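Local coordinates for protein EST1E (Clostridium proteoclasticum, PDB 2WTM) that hydrolyses ester bonds as a promiscuous feruloyl esterase of the alpha/beta-hydrolase superfamily, probably releasing ferulic acid from plant material in the rumen, at residues V237-A240 with V241-M245. Sequence-based numbering, arbitrary orientation.
Sequences VTEA and VKEFM
Val241 N donates to Val237 O, one turn earlier on helix 234-249, 3.0 Å between N and O at an N-H...O angle of 169°. Val241 CG2 lies 3.4 Å from that same Val237 O. The two valines merely graze each other on the buried side, Val237 CG1 to Val241 CG2 at 4.5 Å. Lys242 N bonds Thr238 O at 2.9 Å. Lys242 leaves the backbone opposite its N, chi1 -178°, and stays extended, running alongside Glu239, whose bend at chi2 brings OE2 to 3.7 Å from Lys242 CD. The charged ends, Glu239 OE2 and Lys242 NZ, are 4.4 Å apart, too far for a salt bridge, though opposite charges at this range still attract. Glu243 N hydrogen-bonds Glu239 O; the two carboxylates are turned 68° apart, with Glu243 OE2 4.0 Å from Glu239 OE1. Phe244 N closes the set on Ala240 O at 3.0 Å, and its side chain touches Ala127 and Ile129 of strand 125-131 and Leu193 of strand 192-197. The i to i+4 bonding marks regular alpha-helix, here laid against the central sheet of the alpha/beta-hydrolase fold. Chemically, the two faces differ: Val237, Val241 and Phe244 are buried, whereas on the exposed side Lys242 would probably favour the charged form of Glu239 and the close approach of Glu243 would oppose it.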
loop_
_atom_site.group_PDB
_atom_site.type_symbol
_atom_site.label_atom_id
_atom_site.label_comp_id
_atom_site.label_asym_id
_atom_site.label_seq_id
_atom_site.Cartn_x
_atom_site.Cartn_y
_atom_site.Cartn_z
ATOM N N VAL A 237 -8.322 17.439 -25.346
ATOM C CA VAL A 237 -8.477 16.732 -24.055
ATOM C C VAL A 237 -9.648 17.308 -23.250
ATOM O O VAL A 237 -10.515 16.554 -22.783
ATOM C CB VAL A 237 -7.180 16.783 -23.237
ATOM C CG1 VAL A 237 -7.355 16.113 -21.857
ATOM C CG2 VAL A 237 -6.036 16.147 -24.001
ATOM N N THR A 238 -9.704 18.622 -23.067
ATOM C CA THR A 238 -10.758 19.155 -22.270
ATOM C C THR A 238 -12.109 18.956 -22.970
ATOM O O THR A 238 -13.088 18.734 -22.329
ATOM C CB THR A 238 -10.565 20.643 -21.982
ATOM O OG1 THR A 238 -10.463 21.342 -23.222
ATOM C CG2 THR A 238 -9.283 20.904 -21.220
ATOM N N GLU A 239 -12.158 19.013 -24.296
ATOM C CA GLU A 239 -13.453 18.697 -24.941
ATOM C C GLU A 239 -13.900 17.252 -24.716
ATOM O O GLU A 239 -15.084 16.959 -24.567
ATOM C CB GLU A 239 -13.419 19.006 -26.448
ATOM C CG GLU A 239 -13.694 20.446 -26.776
ATOM C CD GLU A 239 -14.996 20.966 -26.131
ATOM O OE1 GLU A 239 -16.135 20.472 -26.422
ATOM O OE2 GLU A 239 -14.823 21.848 -25.262
ATOM N N ALA A 240 -12.933 16.345 -24.621
ATOM C CA ALA A 240 -13.329 14.946 -24.439
ATOM C C ALA A 240 -13.857 14.704 -23.008
ATOM O O ALA A 240 -14.827 14.010 -22.773
ATOM C CB ALA A 240 -12.167 14.059 -24.726
ATOM N N VAL A 241 -13.175 15.325 -22.053
ATOM C CA VAL A 241 -13.579 15.286 -20.641
ATOM C C VAL A 241 -14.968 15.907 -20.482
ATOM O O VAL A 241 -15.841 15.354 -19.856
ATOM C CB VAL A 241 -12.539 16.036 -19.768
ATOM C CG1 VAL A 241 -13.054 16.319 -18.361
ATOM C CG2 VAL A 241 -11.203 15.243 -19.729
ATOM N N LYS A 242 -15.170 17.037 -21.132
ATOM C CA LYS A 242 -16.447 17.726 -21.089
ATOM C C LYS A 242 -17.598 16.895 -21.620
ATOM O O LYS A 242 -18.597 16.745 -20.951
ATOM C CB LYS A 242 -16.326 19.038 -21.848
ATOM C CG LYS A 242 -17.604 19.863 -21.823
ATOM C CD LYS A 242 -17.568 20.996 -22.896
ATOM C CE LYS A 242 -18.586 22.079 -22.561
ATOM N NZ LYS A 242 -18.628 23.200 -23.595
ATOM N N GLU A 243 -17.435 16.300 -22.803
ATOM C CA GLU A 243 -18.536 15.523 -23.410
ATOM C C GLU A 243 -18.880 14.253 -22.602
ATOM O O GLU A 243 -20.002 13.922 -22.290
ATOM C CB GLU A 243 -18.165 15.113 -24.832
ATOM C CG GLU A 243 -18.271 16.323 -25.830
ATOM C CD GLU A 243 -17.813 16.036 -27.284
ATOM O OE1 GLU A 243 -17.786 14.822 -27.712
ATOM O OE2 GLU A 243 -17.480 17.058 -27.984
ATOM N N PHE A 244 -17.694 13.627 -22.044
ATOM C CA PHE A 244 -17.934 12.439 -21.272
ATOM C C PHE A 244 -18.657 12.720 -19.981
ATOM O O PHE A 244 -19.548 11.968 -19.567
ATOM C CB PHE A 244 -16.549 11.740 -21.045
ATOM C CG PHE A 244 -16.576 10.613 -20.048
ATOM C CD1 PHE A 244 -16.976 9.363 -20.417
ATOM C CD2 PHE A 244 -16.178 10.821 -18.751
ATOM C CE1 PHE A 244 -16.952 8.311 -19.488
ATOM C CE2 PHE A 244 -16.192 9.790 -17.803
ATOM C CZ PHE A 244 -16.561 8.530 -18.216
ATOM N N MET A 245 -18.232 13.800 -19.331
ATOM C CA MET A 245 -18.789 14.196 -18.037
ATOM C C MET A 245 -20.216 14.732 -18.165
ATOM O O MET A 245 -21.057 14.400 -17.335
ATOM C CB MET A 245 -17.833 15.145 -17.288
ATOM C CG MET A 245 -16.654 14.386 -16.571
ATOM S SD MET A 245 -17.217 13.165 -15.368
ATOM C CE MET A 245 -17.936 14.205 -14.130
#